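Local coordinates for protein putative adhesin (Komagataella phaffii, PDB 5FX8) that is a putative cell-surface adhesin that may mediate cell-cell interaction by forming salt bridges and hydrogen bonds with other proteins, at residues E164-I169 against R262-S267; Q277-V282 against S296-E301; L147-P152 against F206-P211; P236-E241 against S250-L255. All coordinates share one frame; numbering follows the deposited sequence.

Contact 1. Residues E164-I169 against R262-S267; sequences EWFVDI and RVSFLS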
# COMPACT_ATOMS: atom_id res chain seq x y z
N GLU C 164 21.63 -44.63 -14.03
CA GLU C 164 20.82 -43.46 -13.79
C GLU C 164 20.38 -43.51 -12.33
O GLU C 164 19.76 -44.49 -11.90
CB GLU C 164 19.63 -43.42 -14.73
CG GLU C 164 18.87 -42.12 -14.69
CD GLU C 164 17.71 -42.09 -15.66
OE1 GLU C 164 17.36 -43.15 -16.24
OE2 GLU C 164 17.15 -40.98 -15.83
N TRP C 165 20.77 -42.50 -11.56
CA TRP C 165 20.38 -42.39 -10.17
C TRP C 165 19.13 -41.54 -10.08
O TRP C 165 18.98 -40.57 -10.81
CB TRP C 165 21.47 -41.75 -9.34
CG TRP C 165 22.73 -42.46 -9.29
CD1 TRP C 165 23.86 -42.18 -9.98
CD2 TRP C 165 23.04 -43.57 -8.46
NE1 TRP C 165 24.86 -43.04 -9.64
CE2 TRP C 165 24.38 -43.92 -8.71
CE3 TRP C 165 22.32 -44.32 -7.53
CZ2 TRP C 165 25.01 -44.98 -8.07
CZ3 TRP C 165 22.94 -45.37 -6.89
CH2 TRP C 165 24.27 -45.69 -7.16
N PHE C 166 18.22 -41.93 -9.18
CA PHE C 166 17.05 -41.14 -8.83
C PHE C 166 17.11 -40.82 -7.35
O PHE C 166 17.31 -41.71 -6.52
CB PHE C 166 15.74 -41.88 -9.13
CG PHE C 166 15.41 -41.99 -10.59
CD1 PHE C 166 16.05 -41.21 -11.53
CD2 PHE C 166 14.46 -42.89 -11.03
CE1 PHE C 166 15.76 -41.31 -12.88
CE2 PHE C 166 14.17 -43.00 -12.38
CZ PHE C 166 14.83 -42.19 -13.31
N VAL C 167 16.95 -39.55 -7.01
CA VAL C 167 16.79 -39.11 -5.63
C VAL C 167 15.40 -38.52 -5.53
O VAL C 167 15.10 -37.50 -6.16
CB VAL C 167 17.86 -38.10 -5.21
CG1 VAL C 167 17.69 -37.74 -3.77
CG2 VAL C 167 19.26 -38.66 -5.46
N ASP C 168 14.53 -39.16 -4.76
CA ASP C 168 13.16 -38.71 -4.58
C ASP C 168 13.03 -37.97 -3.26
O ASP C 168 13.45 -38.47 -2.22
CB ASP C 168 12.19 -39.89 -4.61
CG ASP C 168 11.92 -40.37 -6.01
OD1 ASP C 168 12.50 -39.81 -6.95
OD2 ASP C 168 11.12 -41.31 -6.18
N ILE C 169 12.43 -36.78 -3.31
CA ILE C 169 12.14 -36.00 -2.12
C ILE C 169 10.62 -35.94 -1.96
O ILE C 169 9.94 -35.35 -2.81
CB ILE C 169 12.72 -34.58 -2.20
CG1 ILE C 169 14.18 -34.61 -2.66
CG2 ILE C 169 12.50 -33.90 -0.87
CD1 ILE C 169 15.13 -35.09 -1.65
N ARG C 262 11.88 -35.45 -8.01
CA ARG C 262 12.77 -36.52 -8.43
C ARG C 262 13.93 -35.92 -9.20
O ARG C 262 13.74 -35.32 -10.26
CB ARG C 262 12.03 -37.55 -9.28
CG ARG C 262 12.93 -38.54 -9.99
CD ARG C 262 12.15 -39.75 -10.46
NE ARG C 262 11.79 -40.57 -9.32
CZ ARG C 262 10.97 -41.61 -9.39
NH1 ARG C 262 10.43 -41.93 -10.56
NH2 ARG C 262 10.69 -42.31 -8.30
N VAL C 263 15.14 -36.09 -8.69
CA VAL C 263 16.33 -35.63 -9.38
C VAL C 263 17.01 -36.82 -10.04
O VAL C 263 17.21 -37.86 -9.40
CB VAL C 263 17.28 -34.90 -8.43
CG1 VAL C 263 18.47 -34.39 -9.19
CG2 VAL C 263 16.57 -33.77 -7.78
N SER C 264 17.36 -36.68 -11.30
CA SER C 264 18.00 -37.74 -12.06
C SER C 264 19.38 -37.29 -12.49
O SER C 264 19.51 -36.23 -13.09
CB SER C 264 17.15 -38.10 -13.27
OG SER C 264 17.81 -38.99 -14.13
N PHE C 265 20.41 -38.08 -12.19
CA PHE C 265 21.73 -37.79 -12.74
C PHE C 265 22.39 -39.06 -13.29
O PHE C 265 22.46 -40.08 -12.60
CB PHE C 265 22.66 -37.10 -11.73
CG PHE C 265 22.59 -37.65 -10.36
CD1 PHE C 265 21.55 -37.30 -9.52
CD2 PHE C 265 23.59 -38.47 -9.88
CE1 PHE C 265 21.49 -37.80 -8.25
CE2 PHE C 265 23.55 -38.97 -8.60
CZ PHE C 265 22.50 -38.63 -7.78
N LEU C 266 22.86 -38.96 -14.51
CA LEU C 266 23.46 -40.09 -15.20
C LEU C 266 24.93 -40.21 -14.83
O LEU C 266 25.63 -39.21 -14.65
CB LEU C 266 23.32 -39.91 -16.71
CG LEU C 266 23.69 -41.03 -17.69
CD1 LEU C 266 22.79 -42.19 -17.43
CD2 LEU C 266 23.50 -40.57 -19.11
N SER C 267 25.38 -41.44 -14.74
CA SER C 267 26.79 -41.74 -14.52
C SER C 267 27.22 -42.77 -15.56
O SER C 267 26.75 -43.91 -15.56
CB SER C 267 27.01 -42.26 -13.10
OG SER C 267 28.38 -42.44 -12.85
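R262 and D168 lie side by side with their flat ends only 16° from coplanar, joined by a two-pronged salt bridge. R262 NE gives its hydrogen to the syn lone pair of D168 OD1 at 2.6 Å, and R262 NH2 pairs with D168 OD2 at a modelled distance too short to interpret. Arginine suits the place because it has a further N-H donor: NH1 forms a salt bridge with D208 OD1, while R149 gives D168 OD2 a second cation. Above the guanidinium lies the F166 ring, its plane 9° from parallel; R262 CD sits 4.1 Å from the ring centroid in a CH-pi contact. At the edge of that ring stands S264 OG, which donates to the anti lone pair of E164 OE2 at 2.7 Å, a small hydroxyl fitting between ring and carboxylate.

In the antiparallel backbones V167 N bonds to V263 O and V263 N to V167 O, each at 2.9 Å, with longer bonds at W165-F265. On the opposite face the contacts across the strands are mainly apolar. F265 CG takes the crowded position between backbone N and carbonyl carbon (chi1 42°), and the ring lies beneath W165 CB, 3.8 Å from the ring centroid. The indole and phenyl planes are near parallel but slid apart. V167 CG2 touches the edge of the F265 ring at CE1, 3.7 Å away. This face turns toward strand 275-286, as in a beta sandwich.

Aromatic and branched residues thus feed the sandwich core, while beside F166 and L266 paired opposite charges would favour ionised D168 and R262, despite the nearby cation R149.

Contact 2. Residues Q277-V282 against S296-E301; sequences QNVVNV and SFVLDE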
# COMPACT_ATOMS: atom_id res chain seq x y z
N GLN C 277 30.44 -47.52 -5.70
CA GLN C 277 30.11 -46.91 -4.42
C GLN C 277 29.50 -45.54 -4.66
O GLN C 277 30.00 -44.77 -5.48
CB GLN C 277 31.34 -46.79 -3.52
CG GLN C 277 32.10 -48.09 -3.34
CD GLN C 277 31.28 -49.17 -2.67
OE1 GLN C 277 30.73 -48.97 -1.58
NE2 GLN C 277 31.17 -50.33 -3.33
N ASN C 278 28.40 -45.25 -3.97
CA ASN C 278 27.67 -44.00 -4.18
C ASN C 278 26.99 -43.56 -2.90
O ASN C 278 26.23 -44.33 -2.31
CB ASN C 278 26.61 -44.15 -5.26
CG ASN C 278 25.82 -42.88 -5.48
OD1 ASN C 278 24.98 -42.52 -4.67
ND2 ASN C 278 26.10 -42.21 -6.57
N VAL C 279 27.21 -42.32 -2.51
CA VAL C 279 26.50 -41.74 -1.38
C VAL C 279 25.77 -40.49 -1.85
O VAL C 279 26.22 -39.80 -2.76
CB VAL C 279 27.45 -41.42 -0.22
CG1 VAL C 279 28.43 -40.40 -0.65
CG2 VAL C 279 26.68 -40.92 0.96
N VAL C 280 24.61 -40.24 -1.25
CA VAL C 280 23.83 -39.04 -1.51
C VAL C 280 23.44 -38.48 -0.16
O VAL C 280 22.66 -39.10 0.57
CB VAL C 280 22.59 -39.31 -2.35
CG1 VAL C 280 21.74 -38.09 -2.38
CG2 VAL C 280 22.97 -39.66 -3.72
N ASN C 281 23.97 -37.32 0.18
CA ASN C 281 23.53 -36.60 1.37
C ASN C 281 22.41 -35.65 0.98
O ASN C 281 22.54 -34.88 0.03
CB ASN C 281 24.70 -35.84 1.98
CG ASN C 281 25.92 -36.69 2.14
OD1 ASN C 281 26.68 -36.88 1.19
ND2 ASN C 281 26.11 -37.21 3.33
N VAL C 282 21.30 -35.71 1.71
CA VAL C 282 20.15 -34.86 1.46
C VAL C 282 19.83 -34.14 2.75
O VAL C 282 19.58 -34.78 3.77
CB VAL C 282 18.94 -35.66 0.96
CG1 VAL C 282 17.72 -34.77 0.91
CG2 VAL C 282 19.23 -36.23 -0.39
N SER C 296 18.98 -34.14 8.15
CA SER C 296 19.95 -34.72 7.24
C SER C 296 19.71 -36.21 7.03
O SER C 296 19.26 -36.92 7.93
CB SER C 296 21.37 -34.52 7.76
OG SER C 296 21.70 -33.16 7.72
N PHE C 297 20.01 -36.67 5.81
CA PHE C 297 19.86 -38.07 5.44
C PHE C 297 21.09 -38.51 4.66
O PHE C 297 21.67 -37.73 3.91
CB PHE C 297 18.61 -38.33 4.58
CG PHE C 297 17.33 -37.93 5.22
CD1 PHE C 297 16.93 -36.61 5.24
CD2 PHE C 297 16.50 -38.87 5.79
CE1 PHE C 297 15.76 -36.23 5.83
CE2 PHE C 297 15.32 -38.51 6.37
CZ PHE C 297 14.94 -37.18 6.40
N VAL C 298 21.47 -39.76 4.83
CA VAL C 298 22.57 -40.37 4.10
C VAL C 298 22.03 -41.58 3.36
O VAL C 298 21.33 -42.42 3.95
CB VAL C 298 23.73 -40.75 5.03
CG1 VAL C 298 24.94 -41.14 4.22
CG2 VAL C 298 24.05 -39.58 5.90
N LEU C 299 22.33 -41.67 2.07
CA LEU C 299 21.84 -42.74 1.20
C LEU C 299 23.05 -43.35 0.49
O LEU C 299 23.50 -42.84 -0.54
CB LEU C 299 20.80 -42.21 0.22
CG LEU C 299 19.75 -41.25 0.78
CD1 LEU C 299 19.01 -40.59 -0.34
CD2 LEU C 299 18.77 -41.96 1.65
N ASP C 300 23.58 -44.44 1.03
CA ASP C 300 24.85 -44.97 0.55
C ASP C 300 24.70 -46.29 -0.20
O ASP C 300 25.71 -46.96 -0.45
CB ASP C 300 25.85 -45.13 1.70
CG ASP C 300 25.21 -45.69 2.94
OD1 ASP C 300 24.19 -46.40 2.84
OD2 ASP C 300 25.74 -45.43 4.04
N GLU C 301 23.49 -46.65 -0.59
CA GLU C 301 23.28 -47.91 -1.31
C GLU C 301 24.16 -47.98 -2.56
O GLU C 301 24.12 -47.05 -3.38
CB GLU C 301 21.81 -48.07 -1.69
CG GLU C 301 21.40 -49.50 -2.03
CD GLU C 301 20.12 -49.57 -2.87
OE1 GLU C 301 19.53 -48.49 -3.14
OE2 GLU C 301 19.71 -50.69 -3.25
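V282 and F297 face each other as a hydrogen-bonded antiparallel pair, F297 N reaching V282 O at 2.8 Å and V282 N reaching F297 O at 3.0 Å. Two residues along, V280 and L299 repeat the exchange. The F297 ring turns its edge to V282 O, which lies in the ring plane 3.5 Å from F297 CD1. L299 CG stands anti to its carbonyl carbon (chi1 -44°), and beyond it L299 CD1 comes within 4.2 Å of V280 CG1 and a little farther from V282 CG2. On the other face V279 CG2 meets V298 CG1 at 3.7 Å, and N281 runs beside V298, pointing the same way. Beta-branched valines suit such extended backbones.

These strands form the hairpin 275-286/294-304, whose second strand is outermost in its sheet. V280 and V282 rest on V167 of the facing sheet, and F297 packs on Q151 and P152. At the end where the pairing gives way to D300 and E301, K154 NZ donates to both N278 OD1 and E301 O, bridging the two strands.

The chemistry is that of a sandwich edge: V280, V282, L299 and F297 share the face turned to the facing sheet, whereas V279, N281 and V298 share the other, more exposed one.

Contact 3. Residues L147-P152 against F206-P211; sequences LDRSQP and FGDFTP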
# COMPACT_ATOMS: atom_id res chain seq x y z
N LEU C 147 7.03 -47.71 -2.79
CA LEU C 147 8.16 -46.85 -2.50
C LEU C 147 7.94 -46.11 -1.20
O LEU C 147 6.84 -45.66 -0.89
CB LEU C 147 8.35 -45.87 -3.65
CG LEU C 147 9.52 -45.95 -4.62
CD1 LEU C 147 10.07 -47.34 -4.70
CD2 LEU C 147 9.07 -45.49 -5.98
N ASP C 148 9.01 -45.98 -0.42
CA ASP C 148 8.96 -45.25 0.84
C ASP C 148 8.82 -43.76 0.56
O ASP C 148 9.77 -43.12 0.10
CB ASP C 148 10.21 -45.56 1.64
CG ASP C 148 10.20 -44.94 2.99
OD1 ASP C 148 9.15 -44.40 3.34
OD2 ASP C 148 11.20 -45.02 3.72
N ARG C 149 7.65 -43.18 0.84
CA ARG C 149 7.40 -41.78 0.56
C ARG C 149 7.35 -40.94 1.82
O ARG C 149 6.59 -39.99 1.90
CB ARG C 149 6.11 -41.59 -0.23
CG ARG C 149 6.12 -42.17 -1.64
CD ARG C 149 7.43 -41.86 -2.34
NE ARG C 149 7.34 -41.94 -3.79
CZ ARG C 149 8.38 -41.81 -4.58
NH1 ARG C 149 9.57 -41.60 -4.04
NH2 ARG C 149 8.26 -41.88 -5.89
N SER C 150 8.15 -41.30 2.82
CA SER C 150 8.21 -40.59 4.09
C SER C 150 9.56 -39.96 4.35
O SER C 150 9.76 -39.37 5.41
CB SER C 150 7.88 -41.54 5.25
OG SER C 150 9.05 -42.26 5.63
N GLN C 151 10.50 -40.09 3.43
CA GLN C 151 11.81 -39.50 3.58
C GLN C 151 12.47 -39.55 2.22
O GLN C 151 11.95 -40.20 1.31
CB GLN C 151 12.61 -40.25 4.63
CG GLN C 151 12.71 -41.72 4.36
CD GLN C 151 13.63 -42.41 5.33
OE1 GLN C 151 14.49 -41.77 5.92
NE2 GLN C 151 13.45 -43.72 5.52
N PRO C 152 13.58 -38.87 2.02
CA PRO C 152 14.30 -39.00 0.75
C PRO C 152 14.79 -40.42 0.54
O PRO C 152 15.37 -41.03 1.44
CB PRO C 152 15.46 -38.03 0.90
CG PRO C 152 15.01 -37.08 1.93
CD PRO C 152 14.21 -37.85 2.88
N PHE C 206 2.41 -48.68 -6.49
CA PHE C 206 3.73 -48.92 -5.93
C PHE C 206 4.46 -47.63 -5.60
O PHE C 206 5.68 -47.66 -5.39
CB PHE C 206 4.57 -49.76 -6.88
CG PHE C 206 4.32 -51.22 -6.76
CD1 PHE C 206 4.82 -51.92 -5.68
CD2 PHE C 206 3.61 -51.90 -7.72
CE1 PHE C 206 4.62 -53.25 -5.56
CE2 PHE C 206 3.40 -53.25 -7.61
CZ PHE C 206 3.91 -53.93 -6.53
N GLY C 207 3.75 -46.51 -5.55
CA GLY C 207 4.36 -45.26 -5.14
C GLY C 207 5.23 -44.60 -6.19
O GLY C 207 5.96 -43.67 -5.86
N ASP C 208 5.17 -45.04 -7.44
CA ASP C 208 6.08 -44.58 -8.47
C ASP C 208 5.36 -43.74 -9.51
O ASP C 208 4.13 -43.71 -9.58
CB ASP C 208 6.76 -45.78 -9.15
CG ASP C 208 8.16 -45.47 -9.62
OD1 ASP C 208 8.56 -44.28 -9.58
OD2 ASP C 208 8.87 -46.41 -10.04
N PHE C 209 6.14 -43.03 -10.32
CA PHE C 209 5.62 -42.21 -11.40
C PHE C 209 6.70 -42.12 -12.46
O PHE C 209 7.89 -42.28 -12.17
CB PHE C 209 5.20 -40.82 -10.91
CG PHE C 209 6.34 -39.94 -10.47
CD1 PHE C 209 6.93 -40.11 -9.23
CD2 PHE C 209 6.80 -38.93 -11.28
CE1 PHE C 209 7.96 -39.31 -8.83
CE2 PHE C 209 7.84 -38.14 -10.88
CZ PHE C 209 8.41 -38.34 -9.65
N THR C 210 6.27 -41.88 -13.69
CA THR C 210 7.17 -41.76 -14.84
C THR C 210 7.02 -40.39 -15.46
O THR C 210 6.05 -40.14 -16.19
CB THR C 210 6.88 -42.84 -15.88
OG1 THR C 210 7.05 -44.12 -15.31
CG2 THR C 210 7.83 -42.71 -17.03
N PRO C 211 7.96 -39.48 -15.23
CA PRO C 211 7.84 -38.14 -15.82
C PRO C 211 7.90 -38.19 -17.34
O PRO C 211 8.61 -39.00 -17.93
CB PRO C 211 9.06 -37.40 -15.25
CG PRO C 211 9.47 -38.20 -14.08
CD PRO C 211 9.14 -39.60 -14.37
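L147 and R149, in the loop leading into strand 153-158, meet F206 and G207 in the loop that follows strand 189-200. L147 N donates to F206 O at 2.9 Å, in a nearly straight bond. The next carbonyl, G207 O, receives R149 twice, from NE at 3.0 Å and NH2 at 2.9 Å; both bonds are bent and weak, so together they make a soft grip. With phi at 76°, G207 adopts a backbone shape that glycine accommodates easily, and its lack of a side chain lets L147 N come close.

L147 CD2 lies over one face of the R149 guanidinium and also touches D208 CG at 3.8 Å, giving this methyl a place between polar groups. The loop itself is shaped by an Asx turn: D148 OD1 accepts from S150 N and, on the syn side, from S150 OG, and Q151 NE2 donates to D148 OD2 at 3.2 Å. Such turns suit aspartate, whose short side chain can reach the backbone two residues on.

R149 NH2 comes to the edge of the F209 ring, 3.9 Å from F209 CE1, with guanidinium and ring planes 44° apart. R149 NH1 has its strongest partner in D168 OD2, a salt bridge, while R149 NH2 lies close to the like-charged NH2 of R262. D208 OD1 accepts from F209 N, and the F209 ring makes a cation-pi contact with R262 of strand 260-268.

Contact 4. Residues P236-E241 against S250-L255; sequences PVESFE and SFAGEL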
# COMPACT_ATOMS: atom_id res chain seq x y z
N PRO C 236 13.37 -23.35 -9.28
CA PRO C 236 13.75 -23.76 -7.94
C PRO C 236 15.21 -24.08 -7.70
O PRO C 236 15.58 -24.22 -6.55
CB PRO C 236 12.91 -25.01 -7.73
CG PRO C 236 12.75 -25.55 -9.03
CD PRO C 236 12.55 -24.39 -9.91
N VAL C 237 16.02 -24.19 -8.75
CA VAL C 237 17.44 -24.47 -8.59
C VAL C 237 18.12 -23.28 -7.93
O VAL C 237 18.15 -22.19 -8.49
CB VAL C 237 18.09 -24.78 -9.95
CG1 VAL C 237 19.57 -24.92 -9.82
CG2 VAL C 237 17.52 -26.03 -10.49
N GLU C 238 18.67 -23.49 -6.73
CA GLU C 238 19.47 -22.46 -6.08
C GLU C 238 20.96 -22.53 -6.42
O GLU C 238 21.63 -21.50 -6.42
CB GLU C 238 19.35 -22.55 -4.56
CG GLU C 238 17.98 -22.54 -4.01
CD GLU C 238 18.00 -22.41 -2.51
OE1 GLU C 238 18.12 -23.45 -1.80
OE2 GLU C 238 17.92 -21.26 -2.02
N SER C 239 21.50 -23.72 -6.67
CA SER C 239 22.92 -23.86 -6.96
C SER C 239 23.15 -25.21 -7.61
O SER C 239 22.40 -26.15 -7.37
CB SER C 239 23.74 -23.74 -5.70
OG SER C 239 23.22 -24.66 -4.77
N PHE C 240 24.20 -25.31 -8.42
CA PHE C 240 24.43 -26.53 -9.18
C PHE C 240 25.91 -26.62 -9.56
O PHE C 240 26.37 -25.87 -10.42
CB PHE C 240 23.54 -26.57 -10.41
CG PHE C 240 23.88 -27.63 -11.38
CD1 PHE C 240 23.85 -28.97 -11.01
CD2 PHE C 240 24.20 -27.31 -12.68
CE1 PHE C 240 24.15 -29.95 -11.91
CE2 PHE C 240 24.51 -28.29 -13.57
CZ PHE C 240 24.48 -29.61 -13.19
N GLU C 241 26.64 -27.54 -8.93
CA GLU C 241 28.00 -27.89 -9.32
C GLU C 241 28.05 -29.35 -9.78
O GLU C 241 27.50 -30.23 -9.12
CB GLU C 241 28.98 -27.70 -8.17
CG GLU C 241 29.18 -26.28 -7.76
CD GLU C 241 30.28 -26.13 -6.73
OE1 GLU C 241 30.05 -26.51 -5.57
OE2 GLU C 241 31.38 -25.65 -7.09
N SER C 250 20.99 -27.70 -5.17
CA SER C 250 20.12 -27.10 -4.15
C SER C 250 18.81 -26.61 -4.75
O SER C 250 18.76 -26.15 -5.89
CB SER C 250 20.79 -25.93 -3.46
OG SER C 250 21.97 -26.33 -2.84
N PHE C 251 17.76 -26.65 -3.95
CA PHE C 251 16.44 -26.25 -4.40
C PHE C 251 15.76 -25.38 -3.36
O PHE C 251 15.85 -25.63 -2.16
CB PHE C 251 15.55 -27.46 -4.67
CG PHE C 251 15.89 -28.24 -5.90
CD1 PHE C 251 15.40 -27.86 -7.14
CD2 PHE C 251 16.62 -29.42 -5.81
CE1 PHE C 251 15.67 -28.61 -8.28
CE2 PHE C 251 16.89 -30.17 -6.93
CZ PHE C 251 16.41 -29.77 -8.16
N ALA C 252 15.09 -24.35 -3.82
CA ALA C 252 14.22 -23.53 -2.98
C ALA C 252 12.88 -23.48 -3.67
O ALA C 252 12.80 -23.16 -4.86
CB ALA C 252 14.75 -22.12 -2.79
N GLY C 253 11.83 -23.82 -2.96
CA GLY C 253 10.54 -23.83 -3.61
C GLY C 253 9.55 -24.53 -2.72
O GLY C 253 9.87 -25.00 -1.63
N GLU C 254 8.34 -24.58 -3.20
CA GLU C 254 7.23 -25.09 -2.43
C GLU C 254 6.94 -26.48 -2.96
O GLU C 254 6.46 -26.64 -4.08
CB GLU C 254 6.03 -24.16 -2.53
CG GLU C 254 6.29 -22.70 -2.10
CD GLU C 254 6.32 -22.52 -0.58
OE1 GLU C 254 5.25 -22.42 0.04
OE2 GLU C 254 7.41 -22.48 -0.01
N LEU C 255 7.25 -27.48 -2.17
CA LEU C 255 6.93 -28.85 -2.54
C LEU C 255 5.62 -29.20 -1.85
O LEU C 255 5.54 -29.23 -0.62
CB LEU C 255 8.06 -29.78 -2.15
CG LEU C 255 8.13 -31.08 -2.95
CD1 LEU C 255 8.35 -30.78 -4.42
CD2 LEU C 255 9.22 -31.94 -2.39
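E238 CG stands anti to its carbonyl carbon (chi1 -53°) and CD continues extended (chi2 -171°), which carries the aliphatic part of the side chain across to A252, with E238 CG 3.5 Å from A252 CB. The small methyl leaves room for the glutamate, whose OE1 accepts from N178 ND2. In F251, CG is anti to the carbonyl carbon (chi1 -73°); the ring lies beside P236 and points the same way, with P236 CB in the ring plane at its edge, 3.8 Å from F251 CD1. V237 CG2 approaches F251 CE1 at 3.9 Å.

Strands 237-242 and 246-252 form an antiparallel hairpin at the margin of the second sheet. A252 N donates to P236 O, and E238 N to S250 O, each at 2.8 Å. S250 N binds S239 O at 3.0 Å rather than E238, and with E238 in a helical conformation this is consistent with a classic beta bulge. P236, which has no N-H, suits the strand's beginning, where its bond across the pair is made through the carbonyl O.

F251 meets Y197 edge-to-face and packs on V263, both of the facing sheet. E254 forms a salt bridge with R403 of the lipoxygenase chain.

Overall arrangement
Contact 3 opens first, at 147-152, in the loop before strand 153-158. Contact 1 opens at 164-169, before contact 3 closes at 206-211, so the two cross, and they share the cluster of R149, D168, D208 and R262. Contact 4 then forms and closes as a short hairpin (236-241 with 250-255) nested inside the long loop that contact 1 closes at 262-267. Contact 2 follows in series as the later hairpin, on the same sheet as contact 4, their centres about 18 Å apart. Contact 1 pairs neighbouring strands of the facing sheet and touches the other three contacts, while P152 links contact 3 to contact 2.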